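Local coordinates for protein GphF (Cystobacter violaceus, PDB 6MFC) that is a GNAT-fold decarboxylase that probably supplies the acyl starter unit by decarboxylation in the initiation of polyketide biosynthesis, at residues Glu57-Arg60 with Arg61-Glu65; Tyr168-Val172 with His173-Gly177; Pro203-Val206 with Asp207-Gly210. One frame throughout, in Å; residues are numbered along the deposited sequence.

Interaction 1: residues Glu57-Arg60 with Arg61-Glu65; sequences ELLR and RVTTE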
# COMPACT_ATOMS: atom_id res chain seq x y z
N GLU A 57 1.81 12.48 -9.30
CA GLU A 57 0.95 11.50 -8.65
C GLU A 57 0.93 11.68 -7.14
O GLU A 57 -0.13 11.59 -6.51
CB GLU A 57 1.39 10.08 -9.01
CG GLU A 57 0.64 8.99 -8.24
CD GLU A 57 -0.86 9.00 -8.50
OE1 GLU A 57 -1.27 9.40 -9.61
OE2 GLU A 57 -1.63 8.62 -7.59
N LEU A 58 2.09 11.94 -6.54
CA LEU A 58 2.14 12.18 -5.10
C LEU A 58 1.31 13.40 -4.72
O LEU A 58 0.65 13.41 -3.68
CB LEU A 58 3.58 12.33 -4.63
CG LEU A 58 4.40 11.03 -4.61
CD1 LEU A 58 5.75 11.26 -3.96
CD2 LEU A 58 3.62 9.94 -3.89
N LEU A 59 1.34 14.44 -5.56
CA LEU A 59 0.49 15.60 -5.32
C LEU A 59 -0.98 15.25 -5.55
O LEU A 59 -1.86 15.73 -4.84
CB LEU A 59 0.91 16.76 -6.20
CG LEU A 59 0.11 18.06 -6.04
CD1 LEU A 59 0.40 18.70 -4.69
CD2 LEU A 59 0.40 19.02 -7.17
N ARG A 60 -1.25 14.40 -6.55
CA ARG A 60 -2.63 14.01 -6.85
C ARG A 60 -3.28 13.32 -5.66
O ARG A 60 -4.46 13.53 -5.39
CB ARG A 60 -2.66 13.10 -8.07
CG ARG A 60 -4.05 12.86 -8.63
CD ARG A 60 -4.23 11.43 -9.12
NE ARG A 60 -4.26 10.47 -8.03
CZ ARG A 60 -5.31 10.26 -7.24
NH1 ARG A 60 -6.43 10.95 -7.42
NH2 ARG A 60 -5.25 9.35 -6.27
N ARG A 61 -2.51 12.50 -4.93
CA ARG A 61 -3.07 11.78 -3.79
C ARG A 61 -3.39 12.72 -2.64
O ARG A 61 -4.48 12.68 -2.07
CB ARG A 61 -2.10 10.69 -3.34
CG ARG A 61 -1.74 9.68 -4.41
CD ARG A 61 -0.66 8.74 -3.91
NE ARG A 61 -0.19 7.85 -4.97
CZ ARG A 61 0.77 6.95 -4.81
NH1 ARG A 61 1.37 6.82 -3.63
NH2 ARG A 61 1.14 6.18 -5.82
N VAL A 62 -2.43 13.58 -2.28
CA VAL A 62 -2.60 14.43 -1.11
C VAL A 62 -3.73 15.43 -1.32
O VAL A 62 -4.49 15.74 -0.39
CB VAL A 62 -1.27 15.14 -0.77
CG1 VAL A 62 -1.46 16.10 0.39
CG2 VAL A 62 -0.20 14.11 -0.45
N THR A 63 -3.88 15.94 -2.54
CA THR A 63 -4.91 16.94 -2.81
C THR A 63 -6.28 16.32 -3.09
O THR A 63 -7.29 17.01 -2.92
CB THR A 63 -4.49 17.81 -3.99
OG1 THR A 63 -4.35 17.01 -5.16
CG2 THR A 63 -3.17 18.50 -3.68
N THR A 64 -6.34 15.06 -3.50
CA THR A 64 -7.63 14.43 -3.77
C THR A 64 -8.30 13.97 -2.48
O THR A 64 -9.50 14.22 -2.27
CB THR A 64 -7.46 13.25 -4.73
OG1 THR A 64 -6.89 13.73 -5.96
CG2 THR A 64 -8.79 12.59 -5.01
N GLU A 65 -7.56 13.29 -1.61
CA GLU A 65 -8.04 12.85 -0.31
C GLU A 65 -7.17 13.52 0.75
O GLU A 65 -6.25 12.90 1.30
CB GLU A 65 -7.99 11.32 -0.18
CG GLU A 65 -8.85 10.76 0.94
CD GLU A 65 -10.27 10.48 0.50
OE1 GLU A 65 -10.47 10.11 -0.68
OE2 GLU A 65 -11.19 10.64 1.32

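Interaction 2: residues Tyr168-Val172 with His173-Gly177; sequences YEDYV and HGRGG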
# COMPACT_ATOMS: atom_id res chain seq x y z
N TYR A 168 3.05 -18.08 -8.96
CA TYR A 168 2.77 -16.88 -8.18
C TYR A 168 1.60 -17.09 -7.24
O TYR A 168 1.67 -16.73 -6.06
CB TYR A 168 2.52 -15.70 -9.12
CG TYR A 168 2.43 -14.36 -8.42
CD1 TYR A 168 3.57 -13.68 -8.02
CD2 TYR A 168 1.19 -13.76 -8.18
CE1 TYR A 168 3.49 -12.45 -7.39
CE2 TYR A 168 1.10 -12.53 -7.55
CZ TYR A 168 2.26 -11.88 -7.16
OH TYR A 168 2.17 -10.66 -6.54
N GLU A 169 0.51 -17.68 -7.73
CA GLU A 169 -0.68 -17.86 -6.90
C GLU A 169 -0.40 -18.80 -5.73
O GLU A 169 -0.83 -18.54 -4.60
CB GLU A 169 -1.84 -18.38 -7.74
CG GLU A 169 -3.13 -18.57 -6.95
CD GLU A 169 -4.27 -19.10 -7.79
OE1 GLU A 169 -4.15 -19.10 -9.04
OE2 GLU A 169 -5.30 -19.50 -7.22
N ASP A 170 0.32 -19.90 -5.98
CA ASP A 170 0.67 -20.81 -4.90
C ASP A 170 1.61 -20.14 -3.90
O ASP A 170 1.47 -20.32 -2.69
CB ASP A 170 1.30 -22.09 -5.46
CG ASP A 170 0.28 -23.00 -6.12
OD1 ASP A 170 -0.91 -22.96 -5.72
OD2 ASP A 170 0.67 -23.77 -7.02
N TYR A 171 2.58 -19.36 -4.40
CA TYR A 171 3.49 -18.66 -3.51
C TYR A 171 2.75 -17.61 -2.68
O TYR A 171 3.01 -17.46 -1.49
CB TYR A 171 4.61 -18.01 -4.31
CG TYR A 171 5.51 -17.12 -3.48
CD1 TYR A 171 6.25 -17.63 -2.42
CD2 TYR A 171 5.63 -15.76 -3.76
CE1 TYR A 171 7.07 -16.83 -1.66
CE2 TYR A 171 6.46 -14.95 -3.01
CZ TYR A 171 7.18 -15.48 -1.96
OH TYR A 171 8.00 -14.68 -1.21
N VAL A 172 1.83 -16.88 -3.31
CA VAL A 172 1.07 -15.86 -2.60
C VAL A 172 0.22 -16.50 -1.51
O VAL A 172 0.16 -16.01 -0.37
CB VAL A 172 0.22 -15.04 -3.59
CG1 VAL A 172 -0.85 -14.26 -2.85
CG2 VAL A 172 1.11 -14.11 -4.39
N HIS A 173 -0.45 -17.60 -1.82
CA HIS A 173 -1.28 -18.29 -0.84
C HIS A 173 -0.48 -19.21 0.08
O HIS A 173 -1.08 -19.96 0.86
CB HIS A 173 -2.38 -19.09 -1.55
CG HIS A 173 -3.50 -18.24 -2.05
ND1 HIS A 173 -3.51 -17.68 -3.31
CD2 HIS A 173 -4.66 -17.85 -1.46
CE1 HIS A 173 -4.61 -16.98 -3.48
NE2 HIS A 173 -5.33 -17.07 -2.37
N GLY A 174 0.85 -19.16 0.01
CA GLY A 174 1.68 -19.95 0.90
C GLY A 174 1.59 -21.44 0.72
O GLY A 174 1.99 -22.19 1.61
N ARG A 175 1.08 -21.91 -0.42
CA ARG A 175 1.00 -23.34 -0.69
C ARG A 175 2.33 -23.93 -1.12
O ARG A 175 2.40 -25.14 -1.38
CB ARG A 175 -0.06 -23.62 -1.76
CG ARG A 175 -1.44 -23.06 -1.46
CD ARG A 175 -2.47 -23.64 -2.41
NE ARG A 175 -3.62 -22.75 -2.58
CZ ARG A 175 -3.76 -21.89 -3.59
NH1 ARG A 175 -2.81 -21.80 -4.51
NH2 ARG A 175 -4.84 -21.12 -3.67
N GLY A 176 3.39 -23.12 -1.22
CA GLY A 176 4.69 -23.64 -1.61
C GLY A 176 5.44 -24.36 -0.51
O GLY A 176 6.35 -25.14 -0.80
N GLY A 177 5.07 -24.13 0.75
CA GLY A 177 5.72 -24.79 1.86
C GLY A 177 6.60 -23.86 2.68
O GLY A 177 6.63 -23.95 3.91

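Interaction 3: residues Pro203-Val206 with Asp207-Gly210; sequences PEDV and DNDG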
# COMPACT_ATOMS: atom_id res chain seq x y z
N PRO A 203 2.67 -3.59 -14.83
CA PRO A 203 3.59 -4.30 -15.75
C PRO A 203 5.06 -4.01 -15.50
O PRO A 203 5.90 -4.85 -15.86
CB PRO A 203 3.15 -3.81 -17.13
CG PRO A 203 1.73 -3.41 -16.95
CD PRO A 203 1.64 -2.84 -15.56
N GLU A 204 5.41 -2.86 -14.92
CA GLU A 204 6.81 -2.59 -14.62
C GLU A 204 7.30 -3.32 -13.38
O GLU A 204 8.51 -3.33 -13.13
CB GLU A 204 7.03 -1.08 -14.44
CG GLU A 204 6.28 -0.46 -13.27
CD GLU A 204 4.88 -0.02 -13.63
OE1 GLU A 204 4.37 -0.44 -14.69
OE2 GLU A 204 4.28 0.76 -12.85
N ASP A 205 6.41 -3.94 -12.61
CA ASP A 205 6.78 -4.72 -11.44
C ASP A 205 7.09 -6.14 -11.90
O ASP A 205 6.29 -7.07 -11.78
CB ASP A 205 5.66 -4.69 -10.40
CG ASP A 205 6.11 -5.16 -9.03
OD1 ASP A 205 7.29 -5.56 -8.89
OD2 ASP A 205 5.29 -5.13 -8.09
N VAL A 206 8.30 -6.31 -12.44
CA VAL A 206 8.69 -7.58 -13.03
C VAL A 206 8.89 -8.65 -11.96
O VAL A 206 8.64 -9.84 -12.21
CB VAL A 206 9.96 -7.40 -13.89
CG1 VAL A 206 10.26 -8.67 -14.67
CG2 VAL A 206 9.81 -6.22 -14.82
N ASP A 207 9.33 -8.26 -10.76
CA ASP A 207 9.51 -9.24 -9.70
C ASP A 207 8.20 -9.88 -9.26
O ASP A 207 8.22 -10.91 -8.58
CB ASP A 207 10.20 -8.59 -8.50
CG ASP A 207 11.65 -8.23 -8.78
OD1 ASP A 207 12.29 -8.93 -9.60
OD2 ASP A 207 12.15 -7.25 -8.19
N ASN A 208 7.06 -9.28 -9.62
CA ASN A 208 5.75 -9.87 -9.38
C ASN A 208 5.08 -10.33 -10.66
O ASN A 208 3.88 -10.63 -10.65
CB ASN A 208 4.86 -8.86 -8.65
CG ASN A 208 5.20 -8.74 -7.18
OD1 ASN A 208 4.46 -9.22 -6.32
ND2 ASN A 208 6.33 -8.11 -6.88
N ASP A 209 5.82 -10.41 -11.76
CA ASP A 209 5.27 -10.78 -13.07
C ASP A 209 4.11 -9.86 -13.44
O ASP A 209 3.12 -10.28 -14.04
CB ASP A 209 4.85 -12.25 -13.09
CG ASP A 209 6.03 -13.19 -13.09
OD1 ASP A 209 6.87 -13.10 -12.17
OD2 ASP A 209 6.12 -14.04 -14.00
N GLY A 210 4.24 -8.58 -13.07
CA GLY A 210 3.21 -7.60 -13.32
C GLY A 210 1.95 -7.76 -12.51
O GLY A 210 1.02 -6.96 -12.70

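Interaction 1: residues Glu57-Arg60 with Arg61-Glu65
Glu57 reaches forward along helix 55-64 of the GNAT fold to form a salt-bridge network with Arg60 and Arg61, three and four residues on. One carboxylate oxygen takes both charges. Arg61 NE donates to the anti lone pair of Glu57 OE2 at 3.1 Å, with the oxygen in the guanidinium plane. Arg60 NE gives a nearly straight bond to the same OE2 at 3.2 Å, arriving on the syn side but tilted out of the carboxylate plane. The bend of Glu57 at chi2 (61°) brings the carboxylate back toward the two arginines. Shared negative charge probably eases the closeness of the two guanidinium groups, whose planes stand 58° apart.

Leu58 CD2 lies over one face of the Arg61 guanidinium, and Leu59 CD1 meets Thr63 CG2. Beyond the segments, Arg61 makes a cation-pi contact with Tyr83, and Arg60 NH2 bonds to Gln85.

Hydroxyls reinforce the last helical turn. Thr64 OG1 donates to Arg60 O, in addition to a weak bond from Thr64 N. Leu59 O is gripped twice by Thr63, from opposite faces of its carbonyl plane: by N at 3.1 Å and by OG1 at 2.8 Å.

Interaction 2: residues Tyr168-Val172 with His173-Gly177
Asp170 and Arg175 close a salt bridge round the end of helix 168-172, where the chain turns out of the helix in a Schellman motif. Arg175 sends an extended chain back along the helix end, its CG lying beside its own backbone N (chi1 -54°), and NH1 comes to 2.5 Å from Asp170 OD1. The oxygen is met nearly along its C-O axis and sits at the guanidinium edge, while the two flat groups stand almost perpendicular, 88° apart. Glu169, stretched out beyond CG, adds a second negative charge from the neighbouring position: its OE2 stands 3.9 Å from Arg175 NH2, a long ion pair.

His173 is folded back on the helix. With CG placed beside the backbone N (chi1 -76°), its ring presents ND1 to Glu169 O at 3.1 Å, and the carbonyl oxygen lies in the ring plane. The backbone N of His173 grips the same oxygen from the other face of the carbonyl; the ND1 bond probably fixes the rotation of the ring against the helix end. The Arg175 guanidinium packs against His173: His173 CB lies over its centre, and NH2 hangs above the rim of the imidazole.

Gly174, with positive phi, is the C-prime residue. Its N bonds to Tyr171 O from above the carbonyl plane, and Arg175 N reaches Asp170 O at 2.8 Å. Gly174 also opens a type I beta turn that runs to Gly177.

Tyr171 points away from this turn and bonds through its hydroxyl to Asp181, just ahead of helix 182-190. The exposed Glu169 touches Ile197 of strand 193-198. On the inner side of the short helix, Val172 packs on Ile194 of that strand and Val213 of strand 212-218.

Interaction 3: residues Pro203-Val206 with Asp207-Gly210
Asp205 carries its carboxylate beside its own carbonyl carbon (chi1 -165°), and Asn208 swings its amide beside its own backbone N (chi1 -76°); together these torsions bring the two polar ends together at a slant within the turn. Asn208 ND2 gives Asp205 OD1 a weak hydrogen bond of 3.4 Å. The amide and carboxylate planes are 48° apart, so the groups do not lie flat on one another.

Stronger partners fix each group from elsewhere. Asp205 OD2 forms a salt bridge with Arg154, and Asn208 OD1 accepts from the backbone N of Cys155 and is hydrogen-bonded to Tyr168 OH, which would hold the amide in its present rotation. Asp209, further round the turn, pairs through OD1 with Arg162. Arg154 and Arg162 probably offset the charges of Asp205 and Asp209.

The backbone winds tightly round one oxygen. Asp205 O accepts from Asn208 N at 3.2 Å, well above its carbonyl plane, and from Gly210 N at 2.9 Å, on the opposite face. Asp209 N returns to Val206 O at 2.9 Å, again from above the plane. Asp209 and Gly210 both have positive phi, which bends the chain back until Gly210 CA stands 4.1 Å from Pro203 CA; Gly210 also makes a backbone hydrogen bond with Arg202.

Asp205 itself is the centre of an inverse gamma turn, with a weak bond from Val206 N to Glu204 O. A short 3-10 turn, closed by Asn208 N to Asp205 O, is then ended by Gly210 N to Asp205 O and Asp209 N to Val206 O, the pairing pattern of a Schellman motif, in the loop that joins antiparallel strands 193-198 and 212-218.

Overall arrangement
Along the chain the three contacts come in series, none nested in or crossing another. Interaction 1 comes first, bracing the end of helix 55-64 just ahead of strand 70-74. Interaction 2 ends helix 168-172 and starts the loop toward helix 182-190, on the opposite side of the chain's centre; the centres of interactions 1 and 2 are about 34 Å apart. Interaction 3 follows in the loop between strands 193-198 and 212-218, closing it where Gly210 returns to Pro203. Interactions 2 and 3 touch, Tyr168 OH lying 2.7 Å from Asn208 OD1, which ties the short helix to the strand-joining loop. Interaction 1 touches neither of them.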